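Local coordinates for protein alanine glyoxylate transaminase (Thermococcus litoralis, PDB 2ZC0) that probably transfers the amino group of alanine to glyoxylate, using pyridoxal 5'-phosphate as cofactor, at residues Asn129-Ile133 against Asn134-Ala138; Lys166-Lys169 against Ala170-Gln173; Thr191-Met194 against Glu195-Lys198; Glu213-Ala216 against Tyr217-Met220. All blocks are in the same frame, centred on the assembly; numbering follows the deposited sequence.

Contact 1 (Asn129-Ile133 against Asn134-Ala138); sequences NPSYI and NTLLA. With PMP (4'-deoxy-4'-aminopyridoxal-5'-phosphate), chain F.
The cofactor pocket of a fold-type I aminotransferase takes in the start of helix 133-140, where Tyr132 and Asn134 meet beside PMP. Tyr132 sits at the N-cap position, and its ring is sandwiched. PMP C3 lies over one face, 3.5 Å above the plane of the Tyr132 ring and offset toward the rim. Asn134 CB lies over the opposite face, 3.8 Å from the Tyr132 ring centroid, a CH-pi contact. CG of Tyr132 is anti to its own backbone N (chi1 -179°), which carries the ring from the helix start out over the cofactor. The hydroxyl Tyr132 OH then accepts a hydrogen bond of 2.5 Å from PMP N4A, the amino nitrogen. A water also binds Tyr132 OH and is weakly held by Asn134 ND2. Thr135 OG1 approaches the ring obliquely, 3.4 Å from Tyr132 CD1, and has a weak hydrogen bond to Tyr179.

Backbone bonds start the helix here. Leu136 N donates to Tyr132 O at 3.3 Å. Leu137 N donates to Ile133 O at 2.9 Å. Farther from the cofactor, Leu136 CD2 packs on Ser131 CB at 4.0 Å. Before the helix, Pro130 follows a cis peptide bond, and Pro130 O accepts from Gln185. Phe277 of the second subunit packs on Tyr132, so the site lies close to the interface with that subunit. An aromatic ring stacked on the pyridine of the cofactor is typical of the aminotransferase class I and II active site.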
loop_
_atom_site.group_PDB
_atom_site.type_symbol
_atom_site.label_atom_id
_atom_site.label_comp_id
_atom_site.label_asym_id
_atom_site.label_seq_id
_atom_site.Cartn_x
_atom_site.Cartn_y
_atom_site.Cartn_z
ATOM N N ASN A 129 23.275 -7.469 11.185
ATOM C CA ASN A 129 22.610 -8.578 11.883
ATOM C C ASN A 129 23.491 -8.964 13.064
ATOM O O ASN A 129 24.597 -9.483 12.876
ATOM C CB ASN A 129 22.396 -9.792 10.962
ATOM C CG ASN A 129 21.591 -10.915 11.643
ATOM O OD1 ASN A 129 20.837 -10.669 12.592
ATOM N ND2 ASN A 129 21.734 -12.142 11.145
ATOM N N PRO A 130 23.024 -8.692 14.300
ATOM C CA PRO A 130 21.742 -8.056 14.634
ATOM C C PRO A 130 21.756 -6.545 14.389
ATOM O O PRO A 130 22.747 -5.997 13.902
ATOM C CB PRO A 130 21.596 -8.359 16.115
ATOM C CG PRO A 130 23.027 -8.171 16.581
ATOM C CD PRO A 130 23.791 -8.968 15.530
ATOM N N SER A 131 20.651 -5.882 14.734
ATOM C CA SER A 131 20.519 -4.428 14.594
ATOM C C SER A 131 19.557 -3.944 15.686
ATOM O O SER A 131 18.976 -4.754 16.402
ATOM C CB SER A 131 19.983 -4.057 13.198
ATOM O OG SER A 131 19.757 -2.655 13.072
ATOM N N TYR A 132 19.410 -2.628 15.823
ATOM C CA TYR A 132 18.527 -2.026 16.833
ATOM C C TYR A 132 17.078 -2.472 16.573
ATOM O O TYR A 132 16.510 -2.119 15.546
ATOM C CB TYR A 132 18.635 -0.497 16.743
ATOM C CG TYR A 132 17.797 0.256 17.749
ATOM C CD1 TYR A 132 17.230 1.493 17.420
ATOM C CD2 TYR A 132 17.548 -0.274 19.017
ATOM C CE1 TYR A 132 16.428 2.183 18.323
ATOM C CE2 TYR A 132 16.748 0.407 19.933
ATOM C CZ TYR A 132 16.189 1.636 19.577
ATOM O OH TYR A 132 15.381 2.305 20.468
ATOM N N ILE A 133 16.483 -3.236 17.493
ATOM C CA ILE A 133 15.125 -3.721 17.271
ATOM C C ILE A 133 14.079 -2.672 16.932
ATOM O O ILE A 133 13.212 -2.920 16.108
ATOM C CB ILE A 133 14.576 -4.540 18.453
ATOM C CG1 ILE A 133 15.081 -3.985 19.780
ATOM C CG2 ILE A 133 14.961 -5.971 18.284
ATOM C CD1 ILE A 133 14.464 -2.699 20.186
ATOM N N ASN A 134 14.143 -1.508 17.555
ATOM C CA ASN A 134 13.136 -0.525 17.243
ATOM C C ASN A 134 13.168 -0.063 15.810
ATOM O O ASN A 134 12.125 0.222 15.246
ATOM C CB ASN A 134 13.193 0.643 18.214
ATOM C CG ASN A 134 12.213 0.454 19.347
ATOM O OD1 ASN A 134 12.003 -0.671 19.797
ATOM N ND2 ASN A 134 11.601 1.531 19.807
ATOM N N THR A 135 14.350 -0.039 15.198
ATOM C CA THR A 135 14.401 0.372 13.808
ATOM C C THR A 135 13.852 -0.738 12.921
ATOM O O THR A 135 13.149 -0.473 11.939
ATOM C CB THR A 135 15.810 0.744 13.390
ATOM O OG1 THR A 135 16.271 1.819 14.213
ATOM C CG2 THR A 135 15.852 1.188 11.929
ATOM N N LEU A 136 14.136 -1.985 13.281
ATOM C CA LEU A 136 13.652 -3.114 12.479
ATOM C C LEU A 136 12.116 -3.153 12.545
ATOM O O LEU A 136 11.437 -3.387 11.544
ATOM C CB LEU A 136 14.243 -4.438 13.002
ATOM C CG LEU A 136 15.780 -4.595 12.973
ATOM C CD1 LEU A 136 16.170 -5.984 13.494
ATOM C CD2 LEU A 136 16.302 -4.407 11.554
ATOM N N LEU A 137 11.582 -2.928 13.743
ATOM C CA LEU A 137 10.139 -2.914 13.987
ATOM C C LEU A 137 9.524 -1.721 13.231
ATOM O O LEU A 137 8.518 -1.862 12.543
ATOM C CB LEU A 137 9.878 -2.805 15.503
ATOM C CG LEU A 137 9.341 -3.986 16.337
ATOM C CD1 LEU A 137 9.655 -5.319 15.707
ATOM C CD2 LEU A 137 9.871 -3.888 17.745
ATOM N N ALA A 138 10.155 -0.556 13.343
ATOM C CA ALA A 138 9.661 0.641 12.673
ATOM C C ALA A 138 9.564 0.434 11.169
ATOM O O ALA A 138 8.544 0.754 10.568
ATOM C CB ALA A 138 10.563 1.845 12.970
HETATM N N1 PMP F . 19.213 4.668 17.385
HETATM C C2 PMP F . 19.764 3.722 18.179
HETATM C C2A PMP F . 20.790 2.790 17.531
HETATM C C3 PMP F . 19.409 3.609 19.550
HETATM O O3 PMP F . 19.993 2.623 20.333
HETATM C C4 PMP F . 18.432 4.524 20.094
HETATM C C4A PMP F . 18.053 4.396 21.582
HETATM N N4A PMP F . 16.643 4.075 21.798
HETATM C C5 PMP F . 17.834 5.580 19.142
HETATM C C6 PMP F . 18.265 5.600 17.794
HETATM C C5A PMP F . 16.788 6.616 19.595
HETATM O O4P PMP F . 17.257 7.290 20.337
HETATM P P PMP F . 16.195 8.489 20.816
HETATM O O1P PMP F . 16.584 10.277 20.321
HETATM O O2P PMP F . 16.239 8.441 22.726
HETATM O O3P PMP F . 14.486 8.184 20.287
HETATM O O HOH W 1 13.650 3.862 18.362
#

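Contact 2 (Lys166-Lys169 against Ala170-Gln173); sequences KELK and AKGQ
CG of Gln173 is anti to its own carbonyl carbon (chi1 -66°), and CB and CG of this side chain lie against Leu168 where helix 158-170 ends. A bend at chi2 then turns the Gln173 amide away. Gln173 CB is 3.9 Å from Leu168 CB, and Gln173 CG reaches Leu168 CD1 at 4.1 Å. The chain of Lys171 bends at chi3 (-64°), which lays its CE beside the same methyl, 3.9 Å from Leu168 CD1. Both side chains cross that of Leu168 obliquely.

The backbone closes as a Schellman motif. Gln173 N donates to Leu168 O at 2.8 Å, and Gly172 N donates to Lys169 O at 3.0 Å. Gly172 has the positive phi (81°) that turns the chain out of the helix. Just before, in the last regular turn, Ala170 N donates to Lys166 O at 3.0 Å.

Lys169 directs its amino group to another chain, with a salt bridge to Asp2 of the third subunit. Ala170 O accepts from Lys266 of the fourth subunit. The chemistry is thus of two kinds: backbone bonds and aliphatic contacts close the helix end, while a lysine charge and a carbonyl oxygen tie it to neighbouring subunits.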
loop_
_atom_site.group_PDB
_atom_site.type_symbol
_atom_site.label_atom_id
_atom_site.label_comp_id
_atom_site.label_asym_id
_atom_site.label_seq_id
_atom_site.Cartn_x
_atom_site.Cartn_y
_atom_site.Cartn_z
ATOM N N LYS A 166 24.220 -8.726 -4.277
ATOM C CA LYS A 166 24.209 -9.496 -5.526
ATOM C C LYS A 166 23.192 -10.625 -5.425
ATOM O O LYS A 166 22.555 -11.000 -6.409
ATOM C CB LYS A 166 25.590 -10.082 -5.810
ATOM C CG LYS A 166 26.670 -9.056 -6.116
ATOM C CD LYS A 166 28.001 -9.745 -6.438
ATOM C CE LYS A 166 29.027 -8.746 -6.939
ATOM N NZ LYS A 166 30.390 -9.341 -7.060
ATOM N N GLU A 167 23.046 -11.167 -4.227
ATOM C CA GLU A 167 22.100 -12.242 -3.994
ATOM C C GLU A 167 20.676 -11.694 -4.275
ATOM O O GLU A 167 19.919 -12.281 -5.050
ATOM C CB GLU A 167 22.247 -12.707 -2.538
ATOM C CG GLU A 167 21.972 -14.172 -2.266
ATOM C CD GLU A 167 22.941 -14.744 -1.225
ATOM O OE1 GLU A 167 24.095 -15.083 -1.602
ATOM O OE2 GLU A 167 22.559 -14.832 -0.033
ATOM N N LEU A 168 20.337 -10.552 -3.674
ATOM C CA LEU A 168 19.019 -9.945 -3.869
ATOM C C LEU A 168 18.729 -9.595 -5.332
ATOM O O LEU A 168 17.652 -9.887 -5.855
ATOM C CB LEU A 168 18.868 -8.665 -3.024
ATOM C CG LEU A 168 18.378 -8.670 -1.564
ATOM C CD1 LEU A 168 17.734 -10.003 -1.212
ATOM C CD2 LEU A 168 19.524 -8.357 -0.637
ATOM N N LYS A 169 19.686 -8.958 -5.997
ATOM C CA LYS A 169 19.485 -8.577 -7.388
ATOM C C LYS A 169 19.342 -9.784 -8.304
ATOM O O LYS A 169 18.597 -9.738 -9.283
ATOM C CB LYS A 169 20.617 -7.656 -7.844
ATOM C CG LYS A 169 20.675 -6.369 -7.016
ATOM C CD LYS A 169 21.730 -5.405 -7.524
ATOM C CE LYS A 169 21.678 -4.070 -6.782
ATOM N NZ LYS A 169 20.402 -3.308 -7.020
ATOM N N ALA A 170 20.027 -10.875 -7.987
ATOM C CA ALA A 170 19.918 -12.073 -8.815
ATOM C C ALA A 170 18.522 -12.680 -8.700
ATOM O O ALA A 170 18.063 -13.360 -9.620
ATOM C CB ALA A 170 20.982 -13.100 -8.405
ATOM N N LYS A 171 17.849 -12.444 -7.571
ATOM C CA LYS A 171 16.485 -12.957 -7.368
ATOM C C LYS A 171 15.477 -11.947 -7.910
ATOM O O LYS A 171 14.273 -12.182 -7.883
ATOM C CB LYS A 171 16.195 -13.190 -5.877
ATOM C CG LYS A 171 17.235 -14.028 -5.129
ATOM C CD LYS A 171 16.717 -14.508 -3.768
ATOM C CE LYS A 171 16.440 -13.344 -2.816
ATOM N NZ LYS A 171 15.891 -13.748 -1.478
ATOM N N GLY A 172 15.977 -10.814 -8.388
ATOM C CA GLY A 172 15.106 -9.789 -8.928
ATOM C C GLY A 172 14.495 -8.925 -7.835
ATOM O O GLY A 172 13.479 -8.278 -8.051
ATOM N N GLN A 173 15.117 -8.919 -6.660
ATOM C CA GLN A 173 14.625 -8.146 -5.529
ATOM C C GLN A 173 15.041 -6.683 -5.608
ATOM O O GLN A 173 16.159 -6.355 -6.004
ATOM C CB GLN A 173 15.133 -8.733 -4.201
ATOM C CG GLN A 173 14.586 -10.116 -3.868
ATOM C CD GLN A 173 13.143 -10.088 -3.382
ATOM O OE1 GLN A 173 12.842 -9.554 -2.306
ATOM N NE2 GLN A 173 12.244 -10.669 -4.171
#

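Contact 3 (Thr191-Met194 against Glu195-Lys198); sequences TMSM and ERRK
Arg197 NH1 donates to Met192 O at 2.7 Å, with the oxygen at the edge of the guanidinium and only 3° out of its plane. A bend at chi3 (101°) brings the guanidinium back to the loop before helix 194-207. Its NH2 has weak hydrogen bonds to Val228 and Thr183. The backbone of Arg197 is held too: its N donates to Ser193 O at 2.9 Å. Lys198 N donates to Met194 O at 3.1 Å, the next bond along the helix.

Ser193 is the N-cap. Its OG lies between the backbone N and the carbonyl carbon (chi1 67°) and weakly accepts from Arg196 N at 3.4 Å. CG of Arg196 packs against this hydroxyl. Farther out, the extended Arg196 chain leads away to a salt bridge with Asp152.

Two methionines pack on the aliphatic part of Arg197. Met192 SD is 3.5 Å from Arg197 CG. Met194 SD is 3.7 Å from Arg197 CD and lies oblique to the guanidinium. Met192 CG also touches Arg196 CB at 3.7 Å, so the Met192 side chain meets both arginines. With an arginine reaching back to the preceding loop, this is a serine N-cap, with a weak capping bond, at the start of the helix that leads to strand 210-214.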
loop_
_atom_site.group_PDB
_atom_site.type_symbol
_atom_site.label_atom_id
_atom_site.label_comp_id
_atom_site.label_asym_id
_atom_site.label_seq_id
_atom_site.Cartn_x
_atom_site.Cartn_y
_atom_site.Cartn_z
ATOM N N THR A 191 31.983 -1.105 16.719
ATOM C CA THR A 191 32.026 0.037 15.817
ATOM C C THR A 191 32.779 -0.258 14.536
ATOM O O THR A 191 33.895 -0.783 14.558
ATOM C CB THR A 191 32.683 1.274 16.449
ATOM O OG1 THR A 191 34.095 1.196 16.280
ATOM C CG2 THR A 191 32.356 1.370 17.910
ATOM N N MET A 192 32.152 0.089 13.419
ATOM C CA MET A 192 32.718 -0.118 12.096
ATOM C C MET A 192 34.071 0.573 11.973
ATOM O O MET A 192 34.256 1.690 12.454
ATOM C CB MET A 192 31.760 0.438 11.045
ATOM C CG MET A 192 32.069 0.028 9.640
ATOM S SD MET A 192 30.894 0.763 8.490
ATOM C CE MET A 192 29.488 -0.271 8.806
ATOM N N SER A 193 35.018 -0.098 11.331
ATOM C CA SER A 193 36.347 0.466 11.145
ATOM C C SER A 193 36.324 1.412 9.946
ATOM O O SER A 193 35.498 1.256 9.036
ATOM C CB SER A 193 37.367 -0.655 10.928
ATOM O OG SER A 193 37.158 -1.327 9.696
ATOM N N MET A 194 37.222 2.392 9.949
ATOM C CA MET A 194 37.293 3.357 8.858
ATOM C C MET A 194 37.477 2.633 7.527
ATOM O O MET A 194 36.968 3.071 6.494
ATOM C CB MET A 194 38.449 4.349 9.076
ATOM C CG MET A 194 38.311 5.263 10.305
ATOM S SD MET A 194 36.836 6.341 10.290
ATOM C CE MET A 194 37.000 7.136 8.667
ATOM N N GLU A 195 38.198 1.518 7.555
ATOM C CA GLU A 195 38.443 0.732 6.348
ATOM C C GLU A 195 37.122 0.247 5.734
ATOM O O GLU A 195 36.918 0.330 4.523
ATOM C CB GLU A 195 39.351 -0.457 6.695
ATOM C CG GLU A 195 39.395 -1.578 5.663
ATOM C CD GLU A 195 40.248 -2.758 6.130
ATOM O OE1 GLU A 195 40.219 -3.077 7.344
ATOM O OE2 GLU A 195 40.939 -3.374 5.282
ATOM N N ARG A 196 36.224 -0.251 6.580
ATOM C CA ARG A 196 34.926 -0.756 6.129
ATOM C C ARG A 196 33.966 0.371 5.777
ATOM O O ARG A 196 33.108 0.227 4.913
ATOM C CB ARG A 196 34.319 -1.649 7.207
ATOM C CG ARG A 196 35.060 -2.964 7.336
ATOM C CD ARG A 196 34.370 -3.914 8.282
ATOM N NE ARG A 196 35.082 -5.183 8.368
ATOM C CZ ARG A 196 34.725 -6.187 9.158
ATOM N NH1 ARG A 196 35.440 -7.308 9.174
ATOM N NH2 ARG A 196 33.650 -6.072 9.928
ATOM N N ARG A 197 34.133 1.498 6.451
ATOM C CA ARG A 197 33.308 2.666 6.211
ATOM C C ARG A 197 33.549 3.165 4.787
ATOM O O ARG A 197 32.612 3.577 4.107
ATOM C CB ARG A 197 33.641 3.745 7.246
ATOM C CG ARG A 197 33.260 3.308 8.648
ATOM C CD ARG A 197 34.003 4.056 9.718
ATOM N NE ARG A 197 33.218 5.116 10.327
ATOM C CZ ARG A 197 32.734 5.076 11.564
ATOM N NH1 ARG A 197 32.958 4.013 12.328
ATOM N NH2 ARG A 197 32.027 6.110 12.039
ATOM N N LYS A 198 34.792 3.110 4.317
ATOM C CA LYS A 198 35.068 3.562 2.957
ATOM C C LYS A 198 34.590 2.528 1.949
ATOM O O LYS A 198 34.132 2.877 0.855
ATOM C CB LYS A 198 36.560 3.835 2.755
ATOM C CG LYS A 198 37.088 5.092 3.458
ATOM C CD LYS A 198 36.400 6.404 2.999
ATOM C CE LYS A 198 36.570 6.738 1.498
ATOM N NZ LYS A 198 35.478 6.222 0.603
#

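Contact 4 (Glu213-Ala216 against Tyr217-Met220); sequences EDTA and YNFM. With PMP (4'-deoxy-4'-aminopyridoxal-5'-phosphate), chain F.
Asn218 lays its amide slantwise against the Thr215 side chain across a type I beta turn, while Ala216 lies over a face of the Tyr217 ring. In the first pair, Asn218 ND2 is 3.4 Å from Thr215 CG2. CG of Asn218 is anti to its own carbonyl carbon (chi1 -75°), which brings the amide back against Thr215. A weak bond of 3.3 Å from Asn218 N to Thr215 O closes the turn. One water joins Asn218 ND2 to Glu213 OE1, and ND2 also binds Asp92.

In the second pair, Ala216 CB makes a CH-pi contact, 4.1 Å from the Tyr217 ring centroid. The edge of that ring meets the cofactor: Tyr217 OH and PMP O3 share a hydrogen bond of 2.6 Å. Tyr217 OH also bonds Lys247.

Asp214 turns its carboxylate to the cofactor ring, with OD1 2.7 Å from PMP N1. Its OD2 accepts from Ala216 N at 3.1 Å, forming an Asx turn. Tyr179 bonds Asp214 OD1, so backbone and second-shell hydroxyl together position the carboxylate. The methyl Ala216 CB is 3.7 Å from PMP N1. An aspartate at the pyridine nitrogen and a tyrosine at the phenolic oxygen are hallmarks of the fold-type I aminotransferase cofactor site.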
loop_
_atom_site.group_PDB
_atom_site.type_symbol
_atom_site.label_atom_id
_atom_site.label_comp_id
_atom_site.label_asym_id
_atom_site.label_seq_id
_atom_site.Cartn_x
_atom_site.Cartn_y
_atom_site.Cartn_z
ATOM N N GLU A 213 22.678 6.604 8.198
ATOM C CA GLU A 213 23.659 6.436 9.269
ATOM C C GLU A 213 23.122 6.870 10.630
ATOM O O GLU A 213 22.809 8.043 10.836
ATOM C CB GLU A 213 24.937 7.238 8.925
ATOM C CG GLU A 213 26.034 7.266 10.006
ATOM C CD GLU A 213 27.366 7.873 9.521
ATOM O OE1 GLU A 213 28.424 7.470 10.050
ATOM O OE2 GLU A 213 27.360 8.749 8.632
ATOM N N ASP A 214 23.045 5.921 11.559
ATOM C CA ASP A 214 22.561 6.187 12.907
ATOM C C ASP A 214 23.757 6.581 13.774
ATOM O O ASP A 214 24.640 5.771 14.025
ATOM C CB ASP A 214 21.877 4.932 13.444
ATOM C CG ASP A 214 21.034 5.194 14.667
ATOM O OD1 ASP A 214 20.015 4.498 14.819
ATOM O OD2 ASP A 214 21.381 6.061 15.487
ATOM N N THR A 215 23.758 7.835 14.221
ATOM C CA THR A 215 24.827 8.423 15.030
ATOM C C THR A 215 24.460 8.571 16.511
ATOM O O THR A 215 24.965 9.463 17.204
ATOM C CB THR A 215 25.186 9.829 14.493
ATOM O OG1 THR A 215 24.031 10.683 14.596
ATOM C CG2 THR A 215 25.623 9.754 13.047
ATOM N N ALA A 216 23.581 7.701 16.992
ATOM C CA ALA A 216 23.142 7.746 18.382
ATOM C C ALA A 216 24.271 7.706 19.417
ATOM O O ALA A 216 24.180 8.352 20.460
ATOM C CB ALA A 216 22.155 6.609 18.653
ATOM N N TYR A 217 25.344 6.974 19.139
ATOM C CA TYR A 217 26.437 6.872 20.103
ATOM C C TYR A 217 27.756 7.507 19.684
ATOM O O TYR A 217 28.804 7.196 20.257
ATOM C CB TYR A 217 26.653 5.393 20.461
ATOM C CG TYR A 217 25.382 4.734 20.948
ATOM C CD1 TYR A 217 24.586 3.973 20.083
ATOM C CD2 TYR A 217 24.905 4.978 22.240
ATOM C CE1 TYR A 217 23.340 3.483 20.487
ATOM C CE2 TYR A 217 23.666 4.497 22.655
ATOM C CZ TYR A 217 22.886 3.753 21.772
ATOM O OH TYR A 217 21.644 3.324 22.181
ATOM N N ASN A 218 27.713 8.408 18.710
ATOM C CA ASN A 218 28.927 9.058 18.224
ATOM C C ASN A 218 29.609 9.892 19.276
ATOM O O ASN A 218 30.793 10.199 19.160
ATOM C CB ASN A 218 28.604 9.935 17.012
ATOM C CG ASN A 218 28.367 9.117 15.781
ATOM O OD1 ASN A 218 27.932 7.968 15.880
ATOM N ND2 ASN A 218 28.644 9.683 14.617
ATOM N N PHE A 219 28.859 10.256 20.306
ATOM C CA PHE A 219 29.406 11.068 21.371
ATOM C C PHE A 219 29.667 10.281 22.648
ATOM O O PHE A 219 29.935 10.860 23.693
ATOM C CB PHE A 219 28.486 12.263 21.619
ATOM C CG PHE A 219 28.244 13.085 20.385
ATOM C CD1 PHE A 219 27.030 13.007 19.706
ATOM C CD2 PHE A 219 29.253 13.884 19.859
ATOM C CE1 PHE A 219 26.829 13.710 18.519
ATOM C CE2 PHE A 219 29.064 14.591 18.672
ATOM C CZ PHE A 219 27.847 14.501 18.000
ATOM N N MET A 220 29.582 8.957 22.564
ATOM C CA MET A 220 29.879 8.115 23.719
ATOM C C MET A 220 31.019 7.185 23.340
ATOM O O MET A 220 30.985 6.001 23.666
ATOM C CB MET A 220 28.682 7.263 24.143
ATOM C CG MET A 220 27.457 8.045 24.562
ATOM S SD MET A 220 26.595 7.199 25.893
ATOM C CE MET A 220 26.373 5.625 25.189
HETATM N N1 PMP F . 19.213 4.668 17.385
HETATM C C2 PMP F . 19.764 3.722 18.179
HETATM C C2A PMP F . 20.790 2.790 17.531
HETATM C C3 PMP F . 19.409 3.609 19.550
HETATM O O3 PMP F . 19.993 2.623 20.333
HETATM C C4 PMP F . 18.432 4.524 20.094
HETATM C C4A PMP F . 18.053 4.396 21.582
HETATM N N4A PMP F . 16.643 4.075 21.798
HETATM C C5 PMP F . 17.834 5.580 19.142
HETATM C C6 PMP F . 18.265 5.600 17.794
HETATM C C5A PMP F . 16.788 6.616 19.595
HETATM O O4P PMP F . 17.257 7.290 20.337
HETATM P P PMP F . 16.195 8.489 20.816
HETATM O O1P PMP F . 16.584 10.277 20.321
HETATM O O2P PMP F . 16.239 8.441 22.726
HETATM O O3P PMP F . 14.486 8.184 20.287
HETATM O O HOH W 2 28.632 7.636 12.646
HETATM O O HOH W 3 27.323 5.920 14.440
HETATM O O HOH W 4 25.687 5.502 16.847
#

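Contacts 1 and 4 are buried near the centre of the folded subunit and meet at PMP. Contact 1 supplies a ring over the cofactor and a partner for its amino group. Contact 4 serves the pyridine nitrogen and the phenolic oxygen. Both lie at the ends of strands 124-129 and 210-214 of the central mixed sheet. Contacts 2 and 3 are only partly buried, and both lie away from the annotated sites. Contact 2 closes helix 158-170 and faces other subunits, whereas contact 3 opens helix 194-207, which leads to the strand of contact 4. Contacts 3 and 4 have nearest atoms about 4 Å apart, without touching.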